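Local coordinates for protein restriction endonuclease EcoP15I, restriction subunit (Escherichia coli, PDB 4ZCF) that recognises paired, inversely oriented CAGCAG sites together with its Mod subunit and cleaves the DNA 25-27 base pairs downstream of one site, at residues T91-K103 and F126-Y140. Residues are numbered along the deposited sequence; the frame is centred on the assembly and turned at random.
With AMP (adenosine monophosphate), chain H.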
loop_
_atom_site.group_PDB
_atom_site.type_symbol
_atom_site.label_atom_id
_atom_site.label_comp_id
_atom_site.label_asym_id
_atom_site.label_seq_id
_atom_site.Cartn_x
_atom_site.Cartn_y
_atom_site.Cartn_z
ATOM N N THR C 91 23.819 -16.018 13.731
ATOM C CA THR C 91 22.742 -15.061 13.506
ATOM C C THR C 91 22.447 -14.333 14.809
ATOM O O THR C 91 22.509 -13.108 14.831
ATOM C CB THR C 91 21.525 -15.768 12.878
ATOM O OG1 THR C 91 21.964 -16.557 11.776
ATOM C CG2 THR C 91 20.462 -14.802 12.402
ATOM N N TYR C 92 22.169 -15.076 15.901
ATOM C CA TYR C 92 21.951 -14.485 17.225
ATOM C C TYR C 92 23.129 -13.559 17.626
ATOM O O TYR C 92 22.887 -12.456 18.128
ATOM C CB TYR C 92 21.746 -15.568 18.293
ATOM C CG TYR C 92 21.672 -14.998 19.697
ATOM C CD1 TYR C 92 20.492 -14.457 20.190
ATOM C CD2 TYR C 92 22.796 -14.971 20.520
ATOM C CE1 TYR C 92 20.429 -13.906 21.470
ATOM C CE2 TYR C 92 22.748 -14.418 21.795
ATOM C CZ TYR C 92 21.563 -13.882 22.266
ATOM O OH TYR C 92 21.528 -13.312 23.518
ATOM N N THR C 93 24.393 -14.022 17.402
ATOM C CA THR C 93 25.630 -13.304 17.711
ATOM C C THR C 93 25.728 -11.962 16.974
ATOM O O THR C 93 25.975 -10.947 17.619
ATOM C CB THR C 93 26.854 -14.219 17.528
ATOM O OG1 THR C 93 26.771 -15.321 18.444
ATOM C CG2 THR C 93 28.169 -13.483 17.724
ATOM N N TYR C 94 25.518 -11.946 15.643
ATOM C CA TYR C 94 25.557 -10.699 14.899
ATOM C C TYR C 94 24.434 -9.735 15.269
ATOM O O TYR C 94 24.633 -8.521 15.258
ATOM C CB TYR C 94 25.785 -10.887 13.387
ATOM C CG TYR C 94 24.660 -11.380 12.502
ATOM C CD1 TYR C 94 23.493 -10.627 12.336
ATOM C CD2 TYR C 94 24.854 -12.452 11.641
ATOM C CE1 TYR C 94 22.498 -11.018 11.440
ATOM C CE2 TYR C 94 23.867 -12.850 10.740
ATOM C CZ TYR C 94 22.687 -12.136 10.649
ATOM O OH TYR C 94 21.730 -12.541 9.749
ATOM N N ILE C 95 23.272 -10.280 15.654
ATOM C CA ILE C 95 22.147 -9.461 16.095
ATOM C C ILE C 95 22.482 -8.856 17.456
ATOM O O ILE C 95 22.323 -7.648 17.634
ATOM C CB ILE C 95 20.795 -10.215 16.051
ATOM C CG1 ILE C 95 20.392 -10.504 14.582
ATOM C CG2 ILE C 95 19.720 -9.398 16.745
ATOM C CD1 ILE C 95 19.411 -11.669 14.372
ATOM N N LYS C 96 23.000 -9.677 18.392
ATOM C CA LYS C 96 23.400 -9.183 19.710
ATOM C C LYS C 96 24.494 -8.114 19.598
ATOM O O LYS C 96 24.459 -7.149 20.348
ATOM C CB LYS C 96 23.811 -10.319 20.661
ATOM C CG LYS C 96 23.754 -9.871 22.115
ATOM C CD LYS C 96 24.079 -10.982 23.110
ATOM C CE LYS C 96 24.764 -10.432 24.342
ATOM N NZ LYS C 96 23.998 -9.319 24.979
ATOM N N THR C 97 25.406 -8.245 18.619
ATOM C CA THR C 97 26.456 -7.260 18.360
ATOM C C THR C 97 25.844 -5.923 17.872
ATOM O O THR C 97 26.292 -4.865 18.306
ATOM C CB THR C 97 27.519 -7.824 17.415
ATOM O OG1 THR C 97 27.830 -9.165 17.771
ATOM C CG2 THR C 97 28.785 -7.013 17.429
ATOM N N ILE C 98 24.802 -5.977 17.006
ATOM C CA ILE C 98 24.072 -4.810 16.495
ATOM C C ILE C 98 23.521 -3.969 17.670
ATOM O O ILE C 98 23.584 -2.733 17.636
ATOM C CB ILE C 98 22.965 -5.286 15.518
ATOM C CG1 ILE C 98 23.521 -5.417 14.103
ATOM C CG2 ILE C 98 21.699 -4.392 15.560
ATOM C CD1 ILE C 98 22.769 -6.392 13.231
ATOM N N PHE C 99 23.007 -4.666 18.710
ATOM C CA PHE C 99 22.472 -4.079 19.943
ATOM C C PHE C 99 23.568 -3.514 20.790
ATOM O O PHE C 99 23.358 -2.470 21.405
ATOM C CB PHE C 99 21.661 -5.095 20.742
ATOM C CG PHE C 99 20.262 -5.284 20.221
ATOM C CD1 PHE C 99 19.229 -4.460 20.648
ATOM C CD2 PHE C 99 19.977 -6.275 19.292
ATOM C CE1 PHE C 99 17.933 -4.623 20.147
ATOM C CE2 PHE C 99 18.683 -6.440 18.795
ATOM C CZ PHE C 99 17.670 -5.611 19.226
ATOM N N ASP C 100 24.759 -4.164 20.790
ATOM C CA ASP C 100 25.942 -3.689 21.530
ATOM C C ASP C 100 26.605 -2.467 20.882
ATOM O O ASP C 100 26.965 -1.525 21.599
ATOM C CB ASP C 100 26.920 -4.823 21.861
ATOM C CG ASP C 100 26.617 -5.535 23.169
ATOM O OD1 ASP C 100 25.743 -5.056 23.924
ATOM O OD2 ASP C 100 27.291 -6.528 23.470
ATOM N N LEU C 101 26.683 -2.422 19.538
ATOM C CA LEU C 101 27.213 -1.249 18.823
ATOM C C LEU C 101 26.246 -0.065 18.988
ATOM O O LEU C 101 26.668 1.096 19.010
ATOM C CB LEU C 101 27.492 -1.547 17.340
ATOM C CG LEU C 101 28.675 -2.482 17.065
ATOM C CD1 LEU C 101 28.510 -3.171 15.722
ATOM C CD2 LEU C 101 30.018 -1.725 17.147
ATOM N N ASN C 102 24.956 -0.378 19.178
ATOM C CA ASN C 102 23.946 0.622 19.449
ATOM C C ASN C 102 24.065 1.133 20.892
ATOM O O ASN C 102 24.017 2.343 21.111
ATOM C CB ASN C 102 22.554 0.076 19.198
ATOM C CG ASN C 102 21.492 1.091 19.512
ATOM O OD1 ASN C 102 20.841 1.021 20.558
ATOM N ND2 ASN C 102 21.355 2.100 18.659
ATOM N N LYS C 103 24.200 0.222 21.876
ATOM C CA LYS C 103 24.320 0.607 23.287
ATOM C C LYS C 103 25.519 1.567 23.484
ATOM O O LYS C 103 25.326 2.734 23.846
ATOM C CB LYS C 103 24.415 -0.647 24.181
ATOM C CG LYS C 103 24.532 -0.365 25.682
ATOM C CD LYS C 103 24.518 -1.643 26.506
ATOM C CE LYS C 103 23.282 -1.736 27.369
ATOM N NZ LYS C 103 22.998 -3.135 27.805
ATOM N N PHE C 126 13.308 -14.742 12.192
ATOM C CA PHE C 126 13.986 -14.620 13.479
ATOM C C PHE C 126 13.928 -13.193 14.025
ATOM O O PHE C 126 13.580 -13.013 15.186
ATOM C CB PHE C 126 15.443 -15.095 13.337
ATOM C CG PHE C 126 16.213 -15.287 14.628
ATOM C CD1 PHE C 126 15.602 -15.846 15.749
ATOM C CD2 PHE C 126 17.569 -14.979 14.700
ATOM C CE1 PHE C 126 16.316 -16.031 16.930
ATOM C CE2 PHE C 126 18.289 -15.186 15.876
ATOM C CZ PHE C 126 17.656 -15.702 16.984
ATOM N N LEU C 127 14.225 -12.189 13.178
ATOM C CA LEU C 127 14.214 -10.757 13.502
ATOM C C LEU C 127 12.859 -10.238 13.932
ATOM O O LEU C 127 12.798 -9.372 14.803
ATOM C CB LEU C 127 14.719 -9.923 12.324
ATOM C CG LEU C 127 16.233 -9.831 12.162
ATOM C CD1 LEU C 127 16.603 -9.425 10.752
ATOM C CD2 LEU C 127 16.844 -8.864 13.168
ATOM N N LYS C 128 11.775 -10.770 13.336
ATOM C CA LYS C 128 10.393 -10.375 13.625
ATOM C C LYS C 128 9.726 -11.166 14.768
ATOM O O LYS C 128 8.669 -10.767 15.241
ATOM C CB LYS C 128 9.552 -10.472 12.338
ATOM C CG LYS C 128 9.910 -9.407 11.307
ATOM C CD LYS C 128 8.914 -9.370 10.158
ATOM C CE LYS C 128 9.184 -8.220 9.226
ATOM N NZ LYS C 128 8.749 -8.520 7.836
ATOM N N SER C 129 10.320 -12.291 15.192
ATOM C CA SER C 129 9.749 -13.156 16.223
ATOM C C SER C 129 9.638 -12.476 17.558
ATOM O O SER C 129 10.551 -11.753 17.954
ATOM C CB SER C 129 10.519 -14.469 16.346
ATOM O OG SER C 129 11.820 -14.245 16.858
ATOM N N ASP C 130 8.526 -12.734 18.259
ATOM C CA ASP C 130 8.215 -12.194 19.579
ATOM C C ASP C 130 9.259 -12.591 20.625
ATOM O O ASP C 130 9.641 -11.747 21.438
ATOM C CB ASP C 130 6.817 -12.641 20.009
ATOM N N ALA C 131 9.749 -13.847 20.584
ATOM C CA ALA C 131 10.758 -14.355 21.527
ATOM C C ALA C 131 12.064 -13.529 21.489
ATOM O O ALA C 131 12.602 -13.220 22.550
ATOM C CB ALA C 131 11.031 -15.831 21.272
ATOM N N LEU C 132 12.508 -13.115 20.263
ATOM C CA LEU C 132 13.676 -12.257 19.958
ATOM C C LEU C 132 13.385 -10.850 20.454
ATOM O O LEU C 132 14.233 -10.230 21.097
ATOM C CB LEU C 132 13.878 -12.223 18.419
ATOM C CG LEU C 132 15.061 -11.506 17.714
ATOM C CD1 LEU C 132 15.053 -9.994 17.869
ATOM C CD2 LEU C 132 16.362 -12.206 17.881
ATOM N N LYS C 133 12.194 -10.338 20.116
ATOM C CA LYS C 133 11.729 -8.997 20.483
ATOM C C LYS C 133 11.712 -8.829 21.994
ATOM O O LYS C 133 12.312 -7.877 22.507
ATOM C CB LYS C 133 10.360 -8.709 19.852
ATOM C CG LYS C 133 10.462 -8.498 18.355
ATOM C CD LYS C 133 9.175 -7.986 17.740
ATOM C CE LYS C 133 9.443 -7.400 16.366
ATOM N NZ LYS C 133 10.196 -6.111 16.426
ATOM N N GLU C 134 11.094 -9.801 22.706
ATOM C CA GLU C 134 11.037 -9.826 24.173
ATOM C C GLU C 134 12.421 -9.936 24.760
ATOM O O GLU C 134 12.742 -9.132 25.617
ATOM C CB GLU C 134 10.137 -10.944 24.689
ATOM C CG GLU C 134 8.682 -10.535 24.739
ATOM C CD GLU C 134 7.697 -11.677 24.588
ATOM O OE1 GLU C 134 7.846 -12.688 25.315
ATOM O OE2 GLU C 134 6.777 -11.563 23.744
ATOM N N HIS C 135 13.264 -10.864 24.250
ATOM C CA HIS C 135 14.654 -11.067 24.678
ATOM C C HIS C 135 15.458 -9.764 24.651
ATOM O O HIS C 135 16.032 -9.384 25.666
ATOM C CB HIS C 135 15.338 -12.159 23.827
ATOM C CG HIS C 135 16.789 -12.383 24.143
ATOM N ND1 HIS C 135 17.182 -13.146 25.220
ATOM C CD2 HIS C 135 17.895 -11.948 23.488
ATOM C CE1 HIS C 135 18.505 -13.135 25.201
ATOM N NE2 HIS C 135 18.975 -12.434 24.172
ATOM N N PHE C 136 15.448 -9.059 23.515
ATOM C CA PHE C 136 16.198 -7.815 23.339
ATOM C C PHE C 136 15.624 -6.536 23.941
ATOM O O PHE C 136 16.390 -5.597 24.162
ATOM C CB PHE C 136 16.648 -7.631 21.892
ATOM C CG PHE C 136 17.763 -8.556 21.469
ATOM C CD1 PHE C 136 19.033 -8.450 22.038
ATOM C CD2 PHE C 136 17.566 -9.490 20.459
ATOM C CE1 PHE C 136 20.073 -9.289 21.628
ATOM C CE2 PHE C 136 18.613 -10.318 20.039
ATOM C CZ PHE C 136 19.862 -10.207 20.624
ATOM N N ARG C 137 14.312 -6.496 24.234
ATOM C CA ARG C 137 13.648 -5.344 24.879
ATOM C C ARG C 137 13.963 -5.386 26.376
ATOM O O ARG C 137 14.133 -4.344 27.006
ATOM C CB ARG C 137 12.124 -5.394 24.640
ATOM C CG ARG C 137 11.302 -4.228 25.220
ATOM C CD ARG C 137 9.882 -4.148 24.664
ATOM N NE ARG C 137 9.194 -5.432 24.710
ATOM C CZ ARG C 137 8.753 -6.091 23.645
ATOM N NH1 ARG C 137 8.906 -5.580 22.424
ATOM N NH2 ARG C 137 8.153 -7.263 23.787
ATOM N N ASP C 138 14.049 -6.595 26.943
ATOM C CA ASP C 138 14.391 -6.770 28.346
ATOM C C ASP C 138 15.843 -6.330 28.595
ATOM O O ASP C 138 16.096 -5.487 29.463
ATOM C CB ASP C 138 14.203 -8.235 28.769
ATOM C CG ASP C 138 12.767 -8.668 29.015
ATOM O OD1 ASP C 138 11.930 -7.794 29.366
ATOM O OD2 ASP C 138 12.488 -9.887 28.894
ATOM N N ASP C 139 16.774 -6.878 27.809
ATOM C CA ASP C 139 18.196 -6.650 27.957
ATOM C C ASP C 139 18.696 -5.270 27.538
ATOM O O ASP C 139 19.696 -4.826 28.093
ATOM C CB ASP C 139 18.989 -7.763 27.254
ATOM C CG ASP C 139 18.896 -9.160 27.864
ATOM O OD1 ASP C 139 18.468 -9.274 29.044
ATOM O OD2 ASP C 139 19.309 -10.136 27.182
ATOM N N TYR C 140 18.021 -4.591 26.578
ATOM C CA TYR C 140 18.479 -3.290 26.053
ATOM C C TYR C 140 17.505 -2.127 26.073
ATOM O O TYR C 140 17.945 -0.991 25.862
ATOM C CB TYR C 140 19.012 -3.452 24.611
ATOM C CG TYR C 140 20.242 -4.329 24.502
ATOM C CD1 TYR C 140 20.128 -5.708 24.341
ATOM C CD2 TYR C 140 21.518 -3.785 24.592
ATOM C CE1 TYR C 140 21.254 -6.526 24.279
ATOM C CE2 TYR C 140 22.649 -4.584 24.473
ATOM C CZ TYR C 140 22.513 -5.958 24.333
ATOM O OH TYR C 140 23.621 -6.760 24.232
HETATM P P AMP H . 21.563 -18.024 8.757
HETATM O O1P AMP H . 22.082 -18.442 7.433
HETATM O O2P AMP H . 22.771 -18.034 9.619
HETATM O O3P AMP H . 21.256 -16.580 8.599
HETATM O "O5'" AMP H . 20.318 -18.877 9.275
HETATM C "C5'" AMP H . 20.378 -19.550 10.520
HETATM C "C4'" AMP H . 19.048 -19.573 11.203
HETATM O "O4'" AMP H . 19.146 -20.251 12.486
HETATM C "C3'" AMP H . 18.593 -18.189 11.512
HETATM O "O3'" AMP H . 17.779 -17.719 10.438
HETATM C "C2'" AMP H . 17.873 -18.274 12.796
HETATM O "O2'" AMP H . 16.468 -18.473 12.579
HETATM C "C1'" AMP H . 18.415 -19.483 13.485
HETATM N N9 AMP H . 19.205 -19.200 14.616
HETATM C C8 AMP H . 20.377 -18.602 14.546
HETATM N N7 AMP H . 20.916 -18.505 15.793
HETATM C C5 AMP H . 19.965 -19.169 16.694
HETATM C C6 AMP H . 19.848 -19.461 18.083
HETATM N N6 AMP H . 20.859 -19.067 18.996
HETATM N N1 AMP H . 18.744 -20.119 18.522
HETATM C C2 AMP H . 17.772 -20.490 17.701
HETATM N N3 AMP H . 17.812 -20.252 16.393
HETATM C C4 AMP H . 18.860 -19.608 15.828
#
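Phe136 plugs into a hole formed by Tyr92, Ile95, Lys96 and Phe99, and it can be followed outward atom by atom. Phe136 CB lies over the face of the Phe99 ring, 3.9 Å from the centroid. CG is anti to the carbonyl carbon (chi1 -72°), which lays the ring over Phe99 as an offset stack, centroids 4.2 Å apart and planes only 5° from parallel. Phe136 CG and CD2 both lie against Phe99 CE2, and CD1 against Phe99 CD2; beyond them Phe136 CE1 meets Lys96 CG, Phe136 CE2 meets Ile95 CG2 at 3.6 Å, and CZ ends against Tyr92 CE1. His135 CD2 covers the opposite face, and His135 NE2 is hydrogen-bonded to Tyr92 OH at 2.8 Å.

One turn on, Tyr140 fills the next hole. Phe99 CB sits over the centre of its ring, while Lys103 runs alongside CD2 and CE2. Tyr140 OH accepts from Lys96 NZ (2.7 Å) and donates to Asp100 OD1 (2.7 Å), meeting that oxygen from above the carboxylate plane. A phenylalanine here would probably leave Lys96 NZ without this acceptor and Asp100 OD1 without this donor, breaking the link between them.

At the other end Ile95 CD1 touches Phe126 CD2 (3.8 Å) and Leu127 CD2. The Phe126 ring has AMP over one face and Leu132 CD2 over the other, so the helix packing reaches directly into the nucleotide cleft, where Thr91 and Phe126 both bind AMP.

Helix 90-105 begins within the P-loop (Walker A) of this helicase-like domain; its segment 91-103 and helix 130-140 cross at -29° with axes 11.6 Å apart. Beneath them lies the parallel sheet: Phe99 and Leu127 rest on strands 143-148 and 180-186, and helix 12-22 flanks Tyr92 and Asp100.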